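Local coordinates for protein flap endonuclease 1 (Methanocaldococcus jannaschii, PDB 1A76) that cleaves 5'-flap DNA structures during replication and repair, acting as a structure-specific 5'-flap endonuclease and a 5'-3' exonuclease, at residues A[75-80]-A[137-142]; A[176-181]-A[213-218]; A[27-32]-A[130-135]. One frame throughout, in Å; residues are numbered along the deposited sequence.

In the fold
From the N terminus the chain first lays down 27-32, at the start of helix 28-38, and then 75-80, on strand 74-79, which runs parallel beside strand 23-27 in the central sheet. After a long excursion, helix 129-142 returns across both: its first half closes contact 3 at 130-135, and its last turns close contact 1 at 137-142. The two loops therefore cross rather than nest, and a single helix of the I-domain is tied to a helix and a strand of the N-domain. Contact 2 follows in series, wholly within the I-domain, where the loop 176-181 meets helix 211-221. Its centre lies about 27 Å from that of contact 1, on the opposite side of the chain's centre.

Contact 1: residues A[75-80]-A[137-142]; sequences PIWVFD and YLLSLM
Leu139 lays both of its methyl groups over one face of the Trp77 indole, and the same leucine meets the rim of Phe79. The setting is a beta-alpha-beta crossover of the nuclease core: strand 74-79 leads, through a long connection, to helix 129-142, which packs on the sheet before the chain enters the parallel neighbouring strand 146-148. Here a single helix residue, Leu139, serves two residues of the strand.

Trp77 and Phe79, two positions apart on the strand, both point toward the helix. In Trp77, CG stands anti to the carbonyl carbon (chi1 -75°), which sends the indole toward the helix, and chi2 of 71° turns its face to Leu139. Leu139 is extended beyond CB, with CD1 opposite CA across the CB-CG bond, and its side chain runs roughly at right angles to that of Trp77. CD2 makes a CH-pi contact, 3.8 Å from the centroid of the five-membered indole ring and only 17° off its normal. CD1 lies nearer the root of the ring, 3.5 Å from Trp77 CG. With an alanine in place of Trp77, both Leu139 methyls would probably lose the surface they rest on, and a gap would open between strand and helix.

Beyond this pair, Trp77 also touches Ala31 and Phe35 of helix 28-38, while Leu139 also reaches Val61 of helix 56-70. Phe79 is turned differently from the tryptophan: it offers its edge, and Leu139 CD1 sits in the plane of that ring, 3.6 Å from both Phe79 CE2 and Phe79 CZ.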
# COMPACT_ATOMS: atom_id res chain seq x y z
N PRO A 75 3.48 7.51 -12.10
CA PRO A 75 2.73 6.93 -11.00
C PRO A 75 1.45 7.68 -10.61
O PRO A 75 1.29 8.89 -10.85
CB PRO A 75 3.73 6.96 -9.86
CG PRO A 75 4.52 8.26 -10.12
CD PRO A 75 4.38 8.58 -11.61
N ILE A 76 0.53 6.92 -10.04
CA ILE A 76 -0.70 7.48 -9.53
C ILE A 76 -0.73 6.88 -8.13
O ILE A 76 -0.62 5.66 -7.96
CB ILE A 76 -1.95 7.06 -10.36
CG1 ILE A 76 -3.21 7.60 -9.68
CG2 ILE A 76 -2.00 5.54 -10.51
CD1 ILE A 76 -4.27 8.09 -10.64
N TRP A 77 -0.86 7.74 -7.12
CA TRP A 77 -0.87 7.30 -5.74
C TRP A 77 -2.26 6.88 -5.29
O TRP A 77 -3.25 7.57 -5.54
CB TRP A 77 -0.33 8.42 -4.84
CG TRP A 77 1.16 8.56 -4.92
CD1 TRP A 77 1.88 9.05 -5.97
CD2 TRP A 77 2.11 8.17 -3.93
NE1 TRP A 77 3.22 9.00 -5.69
CE2 TRP A 77 3.39 8.46 -4.44
CE3 TRP A 77 2.01 7.61 -2.64
CZ2 TRP A 77 4.57 8.21 -3.72
CZ3 TRP A 77 3.17 7.35 -1.93
CH2 TRP A 77 4.44 7.65 -2.47
N VAL A 78 -2.34 5.74 -4.61
CA VAL A 78 -3.61 5.24 -4.12
C VAL A 78 -3.61 5.15 -2.61
O VAL A 78 -2.79 4.43 -2.00
CB VAL A 78 -3.92 3.85 -4.72
CG1 VAL A 78 -5.34 3.47 -4.40
CG2 VAL A 78 -3.73 3.87 -6.21
N PHE A 79 -4.53 5.87 -1.99
CA PHE A 79 -4.64 5.88 -0.55
C PHE A 79 -5.84 5.08 -0.07
O PHE A 79 -6.74 4.77 -0.85
CB PHE A 79 -4.66 7.32 -0.06
CG PHE A 79 -3.37 8.05 -0.29
CD1 PHE A 79 -2.32 7.96 0.64
CD2 PHE A 79 -3.17 8.81 -1.44
CE1 PHE A 79 -1.10 8.61 0.42
CE2 PHE A 79 -1.96 9.46 -1.68
CZ PHE A 79 -0.93 9.36 -0.75
N ASP A 80 -5.83 4.73 1.21
CA ASP A 80 -6.89 3.93 1.81
C ASP A 80 -8.16 4.73 2.06
O ASP A 80 -9.27 4.19 2.02
CB ASP A 80 -6.44 3.35 3.16
CG ASP A 80 -5.55 2.13 3.02
OD1 ASP A 80 -5.45 1.58 1.91
OD2 ASP A 80 -4.93 1.72 4.02
N TYR A 137 -1.38 16.36 0.31
CA TYR A 137 -1.24 17.78 -0.01
C TYR A 137 0.03 17.99 -0.83
O TYR A 137 0.04 18.71 -1.83
CB TYR A 137 -1.16 18.61 1.27
CG TYR A 137 -0.80 20.08 1.06
CD1 TYR A 137 -1.58 20.90 0.24
CD2 TYR A 137 0.31 20.65 1.70
CE1 TYR A 137 -1.28 22.26 0.07
CE2 TYR A 137 0.62 22.02 1.53
CZ TYR A 137 -0.18 22.81 0.71
OH TYR A 137 0.10 24.14 0.54
N LEU A 138 1.11 17.34 -0.40
CA LEU A 138 2.39 17.46 -1.09
C LEU A 138 2.26 16.95 -2.52
O LEU A 138 2.80 17.55 -3.46
CB LEU A 138 3.46 16.66 -0.33
CG LEU A 138 4.85 16.54 -0.99
CD1 LEU A 138 5.45 17.92 -1.21
CD2 LEU A 138 5.76 15.67 -0.13
N LEU A 139 1.53 15.85 -2.70
CA LEU A 139 1.35 15.29 -4.04
C LEU A 139 0.58 16.27 -4.91
O LEU A 139 0.88 16.43 -6.10
CB LEU A 139 0.61 13.97 -3.96
CG LEU A 139 1.45 12.78 -3.46
CD1 LEU A 139 0.53 11.60 -3.22
CD2 LEU A 139 2.53 12.43 -4.48
N SER A 140 -0.41 16.94 -4.32
CA SER A 140 -1.21 17.91 -5.06
C SER A 140 -0.31 19.06 -5.51
O SER A 140 -0.41 19.56 -6.63
CB SER A 140 -2.32 18.46 -4.18
OG SER A 140 -1.80 19.45 -3.32
N LEU A 141 0.57 19.49 -4.61
CA LEU A 141 1.49 20.58 -4.92
C LEU A 141 2.42 20.12 -6.03
O LEU A 141 2.81 20.90 -6.89
CB LEU A 141 2.31 20.95 -3.67
CG LEU A 141 1.52 21.70 -2.60
CD1 LEU A 141 2.44 21.99 -1.42
CD2 LEU A 141 0.94 22.99 -3.19
N MET A 142 2.76 18.83 -6.02
CA MET A 142 3.65 18.27 -7.02
C MET A 142 2.97 18.00 -8.35
O MET A 142 3.63 17.66 -9.33
CB MET A 142 4.28 16.98 -6.49
CG MET A 142 5.23 17.18 -5.33
SD MET A 142 5.75 15.57 -4.70
CE MET A 142 6.60 14.90 -6.10

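Contact 2: residues A[176-181]-A[213-218]; sequences ALLYGA and DLIDIA
Leu178 reaches from its loop onto helix 211-221 and carries nearly the whole contact, its two methyls dividing the work among Leu214, Ile215 and Ala218. The CB starts obliquely to the helix, and CG then stands anti to the carbonyl carbon (chi1 -66°), which turns the branch toward its partners. At the fork the two tips part. CD1 continues the extended line from CA and ends against Ala218 CB at 3.5 Å, a tight approach for two carbons. CD2 bends off to lie on the helix backbone itself, 3.7 Å from Ile215 CA; it is flanked by Ile215 CG1 at 3.8 Å and Leu214 CG at 4.0 Å, so that the three neighbours of the leucine stand at positions i, i+1 and i+4 of the helix.

The helix is consistent with the first of the two in the helix-three-turn-helix (H3TH) motif of the FEN1 subfamily, with helix 235-244 as its companion. The opposing segment joins strands 168-170 and 183-186 of the sheet, so the contact would join that motif to the nuclease core. Leu178 is about 5 Å, side chain to side chain, from Asp175, a predicted metal ligand. Phe265 of helix 258-266 packs on both Leu178 and Ile215.

Within the loop, the compact turn that presents the leucine is held by backbone bonds. Ala176 O accepts from Tyr179 N and Ala181 N, each at 3.1 Å and from opposite faces of its carbonyl plane, and it also receives a hydrogen bond from Ser158 OG. The backbone carbonyl of Leu178 meets the helix as well, Leu178 O lying 3.6 Å from Ile215 CD1.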
# COMPACT_ATOMS: atom_id res chain seq x y z
N ALA A 176 -1.50 -7.74 -3.41
CA ALA A 176 -2.23 -7.23 -4.57
C ALA A 176 -2.61 -8.36 -5.53
O ALA A 176 -3.59 -8.27 -6.27
CB ALA A 176 -1.38 -6.20 -5.31
N LEU A 177 -1.81 -9.42 -5.53
CA LEU A 177 -2.04 -10.57 -6.38
C LEU A 177 -3.38 -11.21 -6.02
O LEU A 177 -4.12 -11.67 -6.89
CB LEU A 177 -0.91 -11.59 -6.20
CG LEU A 177 0.49 -11.14 -6.66
CD1 LEU A 177 1.52 -12.18 -6.27
CD2 LEU A 177 0.50 -10.92 -8.18
N LEU A 178 -3.70 -11.22 -4.73
CA LEU A 178 -4.94 -11.81 -4.23
C LEU A 178 -6.19 -11.08 -4.74
O LEU A 178 -7.28 -11.66 -4.80
CB LEU A 178 -4.93 -11.84 -2.70
CG LEU A 178 -3.87 -12.77 -2.11
CD1 LEU A 178 -3.94 -12.74 -0.60
CD2 LEU A 178 -4.09 -14.18 -2.62
N TYR A 179 -6.03 -9.80 -5.10
CA TYR A 179 -7.15 -9.02 -5.62
C TYR A 179 -7.19 -9.09 -7.13
O TYR A 179 -7.94 -8.37 -7.79
CB TYR A 179 -7.04 -7.55 -5.19
CG TYR A 179 -7.24 -7.33 -3.72
CD1 TYR A 179 -6.16 -7.37 -2.85
CD2 TYR A 179 -8.51 -7.07 -3.19
CE1 TYR A 179 -6.32 -7.17 -1.50
CE2 TYR A 179 -8.68 -6.86 -1.82
CZ TYR A 179 -7.58 -6.92 -0.98
OH TYR A 179 -7.71 -6.76 0.38
N GLY A 180 -6.38 -9.97 -7.70
CA GLY A 180 -6.38 -10.10 -9.14
C GLY A 180 -5.45 -9.16 -9.88
O GLY A 180 -5.55 -9.04 -11.10
N ALA A 181 -4.56 -8.47 -9.16
CA ALA A 181 -3.61 -7.58 -9.84
C ALA A 181 -2.79 -8.43 -10.81
O ALA A 181 -2.15 -9.40 -10.41
CB ALA A 181 -2.70 -6.93 -8.83
N ASP A 213 -7.67 -20.52 -5.69
CA ASP A 213 -6.77 -21.45 -4.96
C ASP A 213 -5.67 -20.67 -4.20
O ASP A 213 -5.32 -21.00 -3.07
CB ASP A 213 -6.05 -22.38 -5.94
CG ASP A 213 -6.94 -23.47 -6.52
OD1 ASP A 213 -7.99 -23.80 -5.94
OD2 ASP A 213 -6.56 -23.99 -7.58
N LEU A 214 -5.09 -19.67 -4.87
CA LEU A 214 -4.05 -18.84 -4.26
C LEU A 214 -4.58 -18.13 -3.00
O LEU A 214 -3.89 -18.04 -1.98
CB LEU A 214 -3.53 -17.79 -5.27
CG LEU A 214 -2.33 -16.92 -4.86
CD1 LEU A 214 -1.14 -17.81 -4.50
CD2 LEU A 214 -1.95 -15.98 -6.01
N ILE A 215 -5.82 -17.64 -3.10
CA ILE A 215 -6.48 -16.97 -1.98
C ILE A 215 -6.65 -17.97 -0.81
O ILE A 215 -6.51 -17.61 0.35
CB ILE A 215 -7.87 -16.43 -2.44
CG1 ILE A 215 -7.68 -15.23 -3.36
CG2 ILE A 215 -8.72 -15.98 -1.23
CD1 ILE A 215 -8.93 -14.85 -4.15
N ASP A 216 -6.95 -19.22 -1.14
CA ASP A 216 -7.11 -20.24 -0.10
C ASP A 216 -5.76 -20.44 0.61
O ASP A 216 -5.71 -20.47 1.84
CB ASP A 216 -7.60 -21.55 -0.72
CG ASP A 216 -9.11 -21.55 -0.98
OD1 ASP A 216 -9.81 -20.61 -0.56
OD2 ASP A 216 -9.61 -22.52 -1.61
N ILE A 217 -4.68 -20.55 -0.16
CA ILE A 217 -3.34 -20.72 0.40
C ILE A 217 -3.09 -19.53 1.33
O ILE A 217 -2.61 -19.70 2.45
CB ILE A 217 -2.25 -20.74 -0.71
CG1 ILE A 217 -2.35 -22.02 -1.53
CG2 ILE A 217 -0.86 -20.64 -0.08
CD1 ILE A 217 -1.63 -21.95 -2.86
N ALA A 218 -3.45 -18.33 0.87
CA ALA A 218 -3.28 -17.12 1.66
C ALA A 218 -4.07 -17.21 2.96
O ALA A 218 -3.56 -16.85 4.04
CB ALA A 218 -3.75 -15.91 0.86

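Contact 3: residues A[27-32]-A[130-135]; sequences DGMNAL and KMVENC
Met29 folds its chain twice to bring its methyl onto Val132: one bend at the CB-CG bond (chi2 -66°) and another at CG-SD (chi3 101°) carry CE toward helix 129-142, although CB itself does not aim there. The methionine tip arrives roughly at right angles to the valine and touches both of its branches, CE lying 3.6 Å from Val132 CG1 and 4.0 Å from Val132 CG2. The sulfur joins in more loosely, Met29 SD to Val132 CG2 measuring 4.1 Å.

One turn along, Leu32 points at Cys135, and its CD1 lies 4.1 Å from Cys135 SG. Met29 and Leu32, like Val132 and Cys135, are three residues apart, so one turn of helix 28-38 lies against one turn of helix 129-142. Here they join the N-domain to the I-domain. Phe79 of strand 74-79 touches both Met29 and Leu32, while Val61 of helix 56-70 adds to the cover of Leu32.

The start of helix 28-38 is capped by Asp27, a predicted metal ligand: its OD1 takes a hydrogen bond from Asn30 N at 3.1 Å, the donor standing 57° out of the carboxylate plane. Met29 lies two residues after this aspartate, and its side chain is about 5 Å from a bound manganese ion.

The four touching side chains meet through carbon and sulfur, and all are buried. The two helices are thus held here by shape and dispersion, an apolar flank beside a metal site whose carboxylate ligands include Glu154 and, as predicted, Asp27 and Asp80.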
# COMPACT_ATOMS: atom_id res chain seq x y z
N ASP A 27 0.75 1.67 -4.07
CA ASP A 27 0.03 1.39 -2.84
C ASP A 27 0.58 2.43 -1.85
O ASP A 27 1.65 2.25 -1.26
CB ASP A 27 0.32 -0.02 -2.33
CG ASP A 27 -0.40 -0.33 -1.03
OD1 ASP A 27 -0.63 0.61 -0.23
OD2 ASP A 27 -0.73 -1.50 -0.81
N GLY A 28 -0.17 3.52 -1.70
CA GLY A 28 0.22 4.62 -0.84
C GLY A 28 0.62 4.34 0.59
O GLY A 28 1.70 4.73 1.01
N MET A 29 -0.24 3.67 1.35
CA MET A 29 0.09 3.38 2.74
C MET A 29 1.27 2.45 2.84
O MET A 29 2.09 2.60 3.72
CB MET A 29 -1.12 2.79 3.46
CG MET A 29 -2.27 3.78 3.55
SD MET A 29 -1.87 5.19 4.59
CE MET A 29 -1.51 6.39 3.35
N ASN A 30 1.37 1.50 1.92
CA ASN A 30 2.50 0.59 1.96
C ASN A 30 3.77 1.38 1.76
O ASN A 30 4.78 1.13 2.43
CB ASN A 30 2.40 -0.49 0.87
CG ASN A 30 3.44 -1.57 1.06
OD1 ASN A 30 4.50 -1.52 0.46
ND2 ASN A 30 3.15 -2.53 1.93
N ALA A 31 3.72 2.33 0.83
CA ALA A 31 4.86 3.17 0.50
C ALA A 31 5.27 4.04 1.69
O ALA A 31 6.45 4.15 2.02
CB ALA A 31 4.53 4.04 -0.72
N LEU A 32 4.28 4.67 2.31
CA LEU A 32 4.52 5.53 3.46
C LEU A 32 5.18 4.82 4.63
O LEU A 32 6.10 5.36 5.24
CB LEU A 32 3.20 6.15 3.93
CG LEU A 32 2.94 7.56 3.36
CD1 LEU A 32 3.78 7.83 2.11
CD2 LEU A 32 1.49 7.71 3.06
N LYS A 130 -2.91 12.88 10.03
CA LYS A 130 -2.43 14.21 9.65
C LYS A 130 -1.23 14.12 8.71
O LYS A 130 -1.10 14.90 7.77
CB LYS A 130 -2.04 15.01 10.89
CG LYS A 130 -1.19 16.25 10.58
CD LYS A 130 -1.94 17.20 9.64
CE LYS A 130 -1.23 18.54 9.48
NZ LYS A 130 -2.19 19.64 9.18
N MET A 131 -0.33 13.18 9.00
CA MET A 131 0.86 12.99 8.18
C MET A 131 0.44 12.48 6.81
O MET A 131 1.00 12.88 5.79
CB MET A 131 1.81 11.99 8.82
CG MET A 131 3.12 11.84 8.07
SD MET A 131 4.22 10.58 8.74
CE MET A 131 4.70 11.33 10.32
N VAL A 132 -0.54 11.59 6.80
CA VAL A 132 -1.09 11.02 5.57
C VAL A 132 -1.75 12.15 4.77
O VAL A 132 -1.62 12.22 3.56
CB VAL A 132 -2.17 9.94 5.87
CG1 VAL A 132 -2.80 9.47 4.57
CG2 VAL A 132 -1.54 8.77 6.62
N GLU A 133 -2.48 13.02 5.46
CA GLU A 133 -3.14 14.12 4.78
C GLU A 133 -2.07 15.07 4.19
O GLU A 133 -2.25 15.59 3.09
CB GLU A 133 -4.06 14.87 5.75
CG GLU A 133 -5.46 14.24 5.98
CD GLU A 133 -5.57 12.75 5.61
OE1 GLU A 133 -5.83 12.44 4.42
OE2 GLU A 133 -5.42 11.89 6.50
N ASN A 134 -0.98 15.28 4.92
CA ASN A 134 0.13 16.14 4.49
C ASN A 134 0.81 15.57 3.23
O ASN A 134 1.29 16.31 2.37
CB ASN A 134 1.17 16.26 5.61
CG ASN A 134 0.82 17.34 6.63
OD1 ASN A 134 1.45 17.45 7.69
ND2 ASN A 134 -0.19 18.14 6.32
N CYS A 135 0.86 14.24 3.14
CA CYS A 135 1.46 13.58 1.98
C CYS A 135 0.59 13.81 0.75
O CYS A 135 1.09 14.02 -0.35
CB CYS A 135 1.60 12.09 2.26
SG CYS A 135 3.00 11.69 3.34